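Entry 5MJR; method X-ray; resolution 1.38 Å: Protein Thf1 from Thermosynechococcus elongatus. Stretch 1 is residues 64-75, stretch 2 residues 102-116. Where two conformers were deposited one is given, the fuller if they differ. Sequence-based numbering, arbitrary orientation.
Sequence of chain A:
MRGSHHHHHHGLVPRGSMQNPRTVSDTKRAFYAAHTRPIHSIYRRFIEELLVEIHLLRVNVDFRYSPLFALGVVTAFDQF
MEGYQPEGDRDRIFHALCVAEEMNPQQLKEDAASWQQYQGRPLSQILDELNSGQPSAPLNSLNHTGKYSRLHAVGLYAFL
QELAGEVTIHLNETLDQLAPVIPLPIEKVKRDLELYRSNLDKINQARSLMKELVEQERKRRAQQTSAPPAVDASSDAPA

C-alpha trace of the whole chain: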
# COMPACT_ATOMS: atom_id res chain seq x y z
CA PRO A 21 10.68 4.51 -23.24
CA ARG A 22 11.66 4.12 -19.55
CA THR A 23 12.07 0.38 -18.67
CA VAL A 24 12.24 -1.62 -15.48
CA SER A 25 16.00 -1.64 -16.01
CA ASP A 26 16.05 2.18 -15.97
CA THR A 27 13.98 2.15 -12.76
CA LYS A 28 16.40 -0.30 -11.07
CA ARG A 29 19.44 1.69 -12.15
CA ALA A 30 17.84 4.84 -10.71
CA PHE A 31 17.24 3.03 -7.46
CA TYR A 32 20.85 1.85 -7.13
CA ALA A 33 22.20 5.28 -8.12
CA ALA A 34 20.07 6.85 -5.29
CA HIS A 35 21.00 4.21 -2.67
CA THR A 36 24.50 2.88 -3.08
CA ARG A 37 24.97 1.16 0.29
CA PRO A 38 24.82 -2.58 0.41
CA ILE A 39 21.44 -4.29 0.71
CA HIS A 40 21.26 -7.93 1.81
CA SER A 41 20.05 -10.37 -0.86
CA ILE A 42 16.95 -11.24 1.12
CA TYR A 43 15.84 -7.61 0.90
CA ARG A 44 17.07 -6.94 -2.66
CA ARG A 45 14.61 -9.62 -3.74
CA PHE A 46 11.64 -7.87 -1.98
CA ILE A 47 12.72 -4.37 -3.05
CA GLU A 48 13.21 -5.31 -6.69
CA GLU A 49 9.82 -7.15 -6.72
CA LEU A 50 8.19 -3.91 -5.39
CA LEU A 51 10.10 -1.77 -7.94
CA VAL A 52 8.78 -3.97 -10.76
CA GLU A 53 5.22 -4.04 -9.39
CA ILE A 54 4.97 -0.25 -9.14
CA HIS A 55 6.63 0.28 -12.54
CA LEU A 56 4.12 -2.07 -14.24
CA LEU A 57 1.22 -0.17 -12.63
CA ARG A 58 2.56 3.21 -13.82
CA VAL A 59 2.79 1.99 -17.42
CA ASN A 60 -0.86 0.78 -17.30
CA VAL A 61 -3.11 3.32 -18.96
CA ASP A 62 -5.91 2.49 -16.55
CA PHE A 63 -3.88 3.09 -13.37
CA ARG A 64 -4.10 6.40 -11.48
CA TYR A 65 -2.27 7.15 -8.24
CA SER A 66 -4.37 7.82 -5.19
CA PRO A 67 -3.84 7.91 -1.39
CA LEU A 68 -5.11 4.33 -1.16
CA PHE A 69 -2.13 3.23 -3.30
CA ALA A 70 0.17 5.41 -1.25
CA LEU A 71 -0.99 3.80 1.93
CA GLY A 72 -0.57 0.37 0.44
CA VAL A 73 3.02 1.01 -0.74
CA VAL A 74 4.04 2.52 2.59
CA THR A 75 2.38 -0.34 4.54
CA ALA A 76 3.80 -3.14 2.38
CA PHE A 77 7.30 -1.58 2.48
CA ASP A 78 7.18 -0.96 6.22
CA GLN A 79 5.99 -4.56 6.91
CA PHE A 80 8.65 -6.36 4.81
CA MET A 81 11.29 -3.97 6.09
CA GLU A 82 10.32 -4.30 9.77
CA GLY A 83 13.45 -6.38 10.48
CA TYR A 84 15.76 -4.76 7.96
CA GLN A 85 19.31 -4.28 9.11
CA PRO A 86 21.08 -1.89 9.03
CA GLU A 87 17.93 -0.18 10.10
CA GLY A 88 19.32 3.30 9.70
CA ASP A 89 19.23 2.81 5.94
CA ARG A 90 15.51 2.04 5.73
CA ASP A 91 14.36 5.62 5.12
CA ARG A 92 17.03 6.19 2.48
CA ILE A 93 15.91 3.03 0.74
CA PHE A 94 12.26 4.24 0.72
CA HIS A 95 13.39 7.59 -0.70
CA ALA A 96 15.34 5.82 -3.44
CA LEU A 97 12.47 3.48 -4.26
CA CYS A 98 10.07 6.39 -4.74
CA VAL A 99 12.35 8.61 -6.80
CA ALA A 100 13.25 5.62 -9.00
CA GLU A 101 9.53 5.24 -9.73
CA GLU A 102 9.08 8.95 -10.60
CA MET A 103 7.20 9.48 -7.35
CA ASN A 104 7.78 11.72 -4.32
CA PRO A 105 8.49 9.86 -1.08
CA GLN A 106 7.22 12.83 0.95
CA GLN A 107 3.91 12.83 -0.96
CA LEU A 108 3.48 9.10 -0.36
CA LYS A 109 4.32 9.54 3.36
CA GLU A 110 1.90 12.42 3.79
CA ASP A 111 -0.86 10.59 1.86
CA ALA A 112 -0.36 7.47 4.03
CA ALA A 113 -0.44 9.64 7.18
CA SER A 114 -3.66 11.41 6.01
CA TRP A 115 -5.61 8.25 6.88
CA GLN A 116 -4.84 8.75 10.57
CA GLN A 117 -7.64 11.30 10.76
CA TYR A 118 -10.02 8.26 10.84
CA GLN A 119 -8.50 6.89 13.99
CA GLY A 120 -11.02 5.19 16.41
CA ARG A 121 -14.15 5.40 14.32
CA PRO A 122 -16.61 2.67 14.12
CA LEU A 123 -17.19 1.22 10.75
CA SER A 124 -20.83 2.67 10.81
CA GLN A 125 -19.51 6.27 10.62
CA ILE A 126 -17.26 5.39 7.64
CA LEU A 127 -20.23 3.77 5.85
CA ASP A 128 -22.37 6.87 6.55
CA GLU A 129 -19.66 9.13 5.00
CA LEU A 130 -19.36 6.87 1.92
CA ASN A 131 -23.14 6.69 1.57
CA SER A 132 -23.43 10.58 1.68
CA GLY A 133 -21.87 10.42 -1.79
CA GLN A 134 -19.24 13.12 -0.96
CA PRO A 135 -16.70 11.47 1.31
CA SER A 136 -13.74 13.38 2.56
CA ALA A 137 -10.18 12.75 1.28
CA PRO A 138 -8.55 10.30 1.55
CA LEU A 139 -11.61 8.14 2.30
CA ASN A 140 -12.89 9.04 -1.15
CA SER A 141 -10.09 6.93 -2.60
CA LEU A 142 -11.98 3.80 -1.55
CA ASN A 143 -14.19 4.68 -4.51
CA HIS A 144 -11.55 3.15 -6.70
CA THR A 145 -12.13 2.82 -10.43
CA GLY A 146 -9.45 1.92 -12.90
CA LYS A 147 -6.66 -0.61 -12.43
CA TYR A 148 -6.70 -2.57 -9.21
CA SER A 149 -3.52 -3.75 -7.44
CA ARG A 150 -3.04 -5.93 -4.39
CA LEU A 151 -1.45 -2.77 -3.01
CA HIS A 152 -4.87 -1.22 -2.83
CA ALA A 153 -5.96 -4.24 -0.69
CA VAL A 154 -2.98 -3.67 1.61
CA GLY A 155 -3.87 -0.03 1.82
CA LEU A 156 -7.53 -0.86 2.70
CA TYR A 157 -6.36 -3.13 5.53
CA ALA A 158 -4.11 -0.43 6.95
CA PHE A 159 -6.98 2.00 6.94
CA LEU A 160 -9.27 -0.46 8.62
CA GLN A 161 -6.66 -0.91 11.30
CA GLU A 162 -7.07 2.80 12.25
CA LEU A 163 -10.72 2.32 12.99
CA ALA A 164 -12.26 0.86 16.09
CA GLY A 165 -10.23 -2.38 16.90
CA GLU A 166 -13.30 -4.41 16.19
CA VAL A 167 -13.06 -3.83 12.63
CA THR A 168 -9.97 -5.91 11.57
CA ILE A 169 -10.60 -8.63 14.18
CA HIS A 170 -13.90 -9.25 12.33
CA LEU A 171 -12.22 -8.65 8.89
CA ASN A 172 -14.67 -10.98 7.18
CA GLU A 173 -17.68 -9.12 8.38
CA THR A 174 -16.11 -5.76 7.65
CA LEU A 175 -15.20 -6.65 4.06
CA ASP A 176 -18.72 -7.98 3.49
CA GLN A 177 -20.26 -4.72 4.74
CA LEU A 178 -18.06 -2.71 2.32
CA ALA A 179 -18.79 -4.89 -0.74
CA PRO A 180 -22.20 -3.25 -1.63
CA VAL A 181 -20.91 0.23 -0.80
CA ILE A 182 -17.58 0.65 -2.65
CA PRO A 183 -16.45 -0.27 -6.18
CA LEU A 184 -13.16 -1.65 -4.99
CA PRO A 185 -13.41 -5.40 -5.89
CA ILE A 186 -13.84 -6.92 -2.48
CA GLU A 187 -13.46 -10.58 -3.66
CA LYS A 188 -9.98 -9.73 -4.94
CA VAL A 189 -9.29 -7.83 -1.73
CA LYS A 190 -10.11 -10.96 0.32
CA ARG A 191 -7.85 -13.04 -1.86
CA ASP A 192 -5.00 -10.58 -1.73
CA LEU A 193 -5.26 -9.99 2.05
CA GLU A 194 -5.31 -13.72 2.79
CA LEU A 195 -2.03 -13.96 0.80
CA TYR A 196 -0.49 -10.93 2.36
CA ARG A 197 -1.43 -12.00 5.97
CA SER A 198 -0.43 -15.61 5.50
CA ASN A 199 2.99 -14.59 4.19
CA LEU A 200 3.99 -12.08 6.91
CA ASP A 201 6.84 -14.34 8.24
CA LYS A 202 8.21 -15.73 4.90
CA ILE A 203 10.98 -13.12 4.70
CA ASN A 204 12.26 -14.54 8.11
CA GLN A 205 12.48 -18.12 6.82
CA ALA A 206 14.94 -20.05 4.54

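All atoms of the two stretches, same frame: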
# COMPACT_ATOMS: atom_id res chain seq x y z
N ARG A 64 -4.23 5.03 -11.95
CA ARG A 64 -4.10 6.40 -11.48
C ARG A 64 -3.77 6.36 -9.97
O ARG A 64 -4.49 5.77 -9.18
CB ARG A 64 -5.36 7.20 -11.74
CG ARG A 64 -5.31 8.64 -11.31
CD ARG A 64 -6.57 9.38 -11.73
NE ARG A 64 -6.68 10.80 -11.17
CZ ARG A 64 -6.26 11.92 -11.71
NH1 ARG A 64 -5.60 11.84 -12.86
NH2 ARG A 64 -6.55 13.17 -11.12
N TYR A 65 -2.65 6.99 -9.62
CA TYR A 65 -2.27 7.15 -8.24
C TYR A 65 -3.40 7.72 -7.42
O TYR A 65 -4.12 8.60 -7.83
CB TYR A 65 -1.11 8.12 -8.13
CG TYR A 65 -0.62 8.51 -6.78
CD1 TYR A 65 -1.25 9.49 -6.07
CD2 TYR A 65 0.46 7.85 -6.21
CE1 TYR A 65 -0.85 9.84 -4.78
CE2 TYR A 65 0.85 8.21 -4.92
CZ TYR A 65 0.22 9.17 -4.19
OH TYR A 65 0.68 9.55 -2.97
N SER A 66 -3.51 7.22 -6.16
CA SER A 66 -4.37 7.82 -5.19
C SER A 66 -3.79 7.60 -3.82
O SER A 66 -2.90 6.76 -3.68
CB SER A 66 -5.76 7.17 -5.24
OG SER A 66 -5.75 5.88 -4.74
N PRO A 67 -4.33 8.19 -2.75
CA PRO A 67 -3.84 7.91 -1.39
C PRO A 67 -4.02 6.50 -0.93
O PRO A 67 -3.31 6.10 0.01
CB PRO A 67 -4.57 8.93 -0.53
CG PRO A 67 -4.86 10.05 -1.49
CD PRO A 67 -5.20 9.37 -2.82
N LEU A 68 -4.93 5.74 -1.54
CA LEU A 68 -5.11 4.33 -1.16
C LEU A 68 -3.83 3.55 -1.61
O LEU A 68 -3.35 2.67 -0.89
CB LEU A 68 -6.35 3.74 -1.72
CG LEU A 68 -6.67 2.29 -1.42
CD1 LEU A 68 -6.90 2.11 0.06
CD2 LEU A 68 -7.86 1.79 -2.23
N PHE A 69 -3.40 3.82 -2.85
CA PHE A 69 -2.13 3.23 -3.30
C PHE A 69 -0.95 3.68 -2.44
O PHE A 69 -0.13 2.82 -2.09
CB PHE A 69 -1.95 3.64 -4.77
CG PHE A 69 -0.60 3.24 -5.37
CD1 PHE A 69 -0.34 2.01 -5.77
CD2 PHE A 69 0.36 4.21 -5.43
CE1 PHE A 69 0.97 1.70 -6.29
CE2 PHE A 69 1.60 3.99 -5.98
CZ PHE A 69 1.86 2.74 -6.39
N ALA A 70 -0.89 4.94 -2.11
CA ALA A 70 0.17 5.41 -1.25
C ALA A 70 0.25 4.66 0.03
O ALA A 70 1.31 4.20 0.51
CB ALA A 70 0.12 6.89 -1.00
N LEU A 71 -0.91 4.51 0.69
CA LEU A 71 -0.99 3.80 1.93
C LEU A 71 -0.55 2.34 1.76
O LEU A 71 0.15 1.78 2.61
CB LEU A 71 -2.35 3.91 2.59
CG LEU A 71 -2.53 3.26 3.97
CD1 LEU A 71 -1.60 3.80 4.98
CD2 LEU A 71 -3.99 3.41 4.37
N GLY A 72 -0.97 1.69 0.66
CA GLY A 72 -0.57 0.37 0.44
C GLY A 72 0.93 0.17 0.23
O GLY A 72 1.53 -0.75 0.78
N VAL A 73 1.57 1.08 -0.53
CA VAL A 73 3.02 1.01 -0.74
C VAL A 73 3.75 1.20 0.56
O VAL A 73 4.69 0.44 0.91
CB VAL A 73 3.46 2.05 -1.77
CG1 VAL A 73 4.99 2.20 -1.85
CG2 VAL A 73 2.94 1.75 -3.12
N VAL A 74 3.36 2.24 1.32
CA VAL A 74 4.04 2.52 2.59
C VAL A 74 3.88 1.35 3.54
O VAL A 74 4.83 0.93 4.21
CB VAL A 74 3.48 3.82 3.21
CG1 VAL A 74 3.87 3.99 4.67
CG2 VAL A 74 3.98 5.00 2.40
N THR A 75 2.67 0.81 3.59
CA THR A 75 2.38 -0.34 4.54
C THR A 75 3.18 -1.56 4.13
O THR A 75 3.77 -2.22 5.01
CB THR A 75 0.83 -0.62 4.51
OG1 THR A 75 0.16 0.54 5.01
CG2 THR A 75 0.51 -1.79 5.41
N GLU A 102 9.66 7.67 -10.22
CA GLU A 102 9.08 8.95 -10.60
C GLU A 102 7.89 9.31 -9.71
O GLU A 102 6.85 9.84 -10.13
CB GLU A 102 8.73 9.00 -12.08
CG GLU A 102 9.96 8.65 -13.00
CD GLU A 102 9.70 8.78 -14.47
OE1 GLU A 102 9.90 9.87 -14.92
OE2 GLU A 102 9.25 7.85 -15.11
N MET A 103 8.09 9.03 -8.41
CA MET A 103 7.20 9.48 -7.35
C MET A 103 7.96 10.25 -6.30
O MET A 103 9.21 10.34 -6.33
CB MET A 103 6.51 8.27 -6.68
CG MET A 103 5.73 7.42 -7.70
SD MET A 103 4.72 6.12 -7.00
CE MET A 103 3.88 5.53 -8.46
N ASN A 104 7.25 10.84 -5.36
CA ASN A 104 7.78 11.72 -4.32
C ASN A 104 7.59 11.06 -2.99
O ASN A 104 6.43 10.88 -2.58
CB ASN A 104 7.09 13.11 -4.40
CG ASN A 104 7.61 14.06 -3.39
OD1 ASN A 104 8.07 13.67 -2.31
ND2 ASN A 104 7.47 15.35 -3.66
N PRO A 105 8.66 10.62 -2.34
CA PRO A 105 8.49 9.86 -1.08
C PRO A 105 7.72 10.68 -0.04
O PRO A 105 7.00 10.07 0.78
CB PRO A 105 9.96 9.55 -0.65
CG PRO A 105 10.78 10.59 -1.38
CD PRO A 105 10.08 10.88 -2.70
N GLN A 106 7.91 11.99 0.00
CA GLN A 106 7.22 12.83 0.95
C GLN A 106 5.74 12.88 0.65
O GLN A 106 4.92 12.91 1.60
CB GLN A 106 7.78 14.23 1.04
CG GLN A 106 7.28 15.06 2.17
CD GLN A 106 7.49 14.47 3.54
OE1 GLN A 106 8.39 13.69 3.79
NE2 GLN A 106 6.67 14.95 4.49
N GLN A 107 5.35 12.90 -0.60
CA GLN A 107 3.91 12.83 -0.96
C GLN A 107 3.36 11.49 -0.52
O GLN A 107 2.26 11.43 0.08
CB GLN A 107 3.68 13.03 -2.45
CG GLN A 107 2.21 12.98 -2.86
CD GLN A 107 1.92 13.20 -4.30
OE1 GLN A 107 2.83 13.26 -5.14
NE2 GLN A 107 0.65 13.27 -4.65
N LEU A 108 4.05 10.36 -0.79
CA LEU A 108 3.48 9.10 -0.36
C LEU A 108 3.36 9.07 1.19
O LEU A 108 2.36 8.50 1.71
CB LEU A 108 4.32 7.90 -0.84
CG LEU A 108 3.94 7.37 -2.22
CD1 LEU A 108 4.35 8.35 -3.35
CD2 LEU A 108 4.43 5.96 -2.40
N LYS A 109 4.37 9.54 1.90
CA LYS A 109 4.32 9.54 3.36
C LYS A 109 3.18 10.41 3.87
O LYS A 109 2.42 9.96 4.79
CB LYS A 109 5.63 10.00 3.97
CG LYS A 109 6.76 9.01 3.83
CD LYS A 109 7.99 9.74 4.46
CE LYS A 109 9.18 9.07 4.11
NZ LYS A 109 10.45 9.60 4.71
N GLU A 110 2.95 11.60 3.30
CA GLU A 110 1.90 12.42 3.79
C GLU A 110 0.54 11.81 3.44
O GLU A 110 -0.41 11.86 4.25
CB GLU A 110 2.05 13.80 3.23
CG GLU A 110 3.20 14.61 3.83
CD GLU A 110 3.38 16.07 3.41
OE1 GLU A 110 2.41 16.69 2.94
OE2 GLU A 110 4.52 16.57 3.62
N ASP A 111 0.40 11.23 2.26
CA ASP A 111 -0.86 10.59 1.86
C ASP A 111 -1.10 9.45 2.77
O ASP A 111 -2.28 9.21 3.21
CB ASP A 111 -0.88 10.17 0.42
CG ASP A 111 -1.30 11.28 -0.52
OD1 ASP A 111 -1.92 12.28 -0.09
OD2 ASP A 111 -1.03 11.18 -1.72
N ALA A 112 -0.12 8.62 3.09
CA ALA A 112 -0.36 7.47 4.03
C ALA A 112 -0.82 8.06 5.38
O ALA A 112 -1.74 7.48 6.01
CB ALA A 112 0.90 6.67 4.11
N ALA A 113 -0.13 9.07 5.86
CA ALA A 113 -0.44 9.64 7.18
C ALA A 113 -1.84 10.25 7.22
O ALA A 113 -2.46 10.39 8.28
CB ALA A 113 0.62 10.66 7.58
N SER A 114 -2.33 10.73 6.07
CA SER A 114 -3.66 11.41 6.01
C SER A 114 -4.79 10.49 6.44
O SER A 114 -5.87 10.99 6.78
CB SER A 114 -3.93 12.00 4.63
OG SER A 114 -4.20 11.06 3.63
N TRP A 115 -4.58 9.18 6.41
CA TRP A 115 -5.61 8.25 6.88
C TRP A 115 -5.77 8.24 8.39
O TRP A 115 -6.77 7.70 8.90
CB TRP A 115 -5.30 6.88 6.30
CG TRP A 115 -5.40 6.75 4.84
CD1 TRP A 115 -4.40 6.95 3.92
CD2 TRP A 115 -6.52 6.34 4.08
NE1 TRP A 115 -4.83 6.69 2.67
CE2 TRP A 115 -6.15 6.31 2.70
CE3 TRP A 115 -7.83 6.02 4.39
CZ2 TRP A 115 -7.00 5.95 1.69
CZ3 TRP A 115 -8.69 5.67 3.42
CH2 TRP A 115 -8.30 5.67 2.06
N GLN A 116 -4.77 8.77 9.11
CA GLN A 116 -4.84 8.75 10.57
C GLN A 116 -5.96 9.61 11.12
O GLN A 116 -6.38 9.43 12.26
CB GLN A 116 -3.52 9.13 11.17
CG GLN A 116 -2.43 8.08 10.91
CD GLN A 116 -1.08 8.49 11.22
OE1 GLN A 116 -0.86 9.35 12.02
NE2 GLN A 116 -0.07 7.85 10.51

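Two hydrogen bonds join the stretches. In the shorter, Tyr65 OH donates to Asp111 OD2 at 2.7 Å; the carboxylate oxygen lies near the plane of the phenol ring, at its edge, as expected for an acceptor of the hydroxyl. Both CA-to-CB bonds point toward the opposing stretch, Tyr65 with chi1 t (176°) and Asp111 with chi1 m (-85°). In the second, Trp115 NE1 donates to Pro67 O at 3.1 Å with an N-H...O angle of 157°. That carbonyl also accepts from Leu71 N at 3.0 Å within its own helix, so the indole uses a first-turn carbonyl without displacing the helical bond.

The same indole serves the apolar packing. Leu71 CD2 sits 3.6 Å from the centroid of the Trp115 five-membered ring, 10° off the ring normal, which identifies a CH-pi contact over the face. Leu68 CB adds a contact at 4.1 Å to Trp115 CZ2. A large, flat side chain with one N-H donor thus suits this buried position.

Helices 67-75 and 105-113 cross at -101°, with their axes 7.8 Å apart at closest approach. Small residues line the crossing: the CA atoms of Leu71 and Ala112 are 4.3 Å apart, those of Ala70 and Leu108 5.0 Å. Ala70 CB reaches Asp111 CB at 3.7 Å, while Ala112 CB meets Leu71 CD1 and Val74 CG2, each at 3.9 Å. Leu108, buried, bridges several partners: its CD1 lies 3.8 Å from Tyr65 CE2, its CD2 3.8 Å from Val73 CG1, and its CG 4.0 Å from Ala70 CB.

Farther out, the extended Met103 side chain (m, t, t) brings CE to 3.7 Å from Phe69 CE2; its SD lies at the ring edge, 5.3 Å from the Phe69 ring centroid. Altogether, the contact buries 674 Å², summed over both sides.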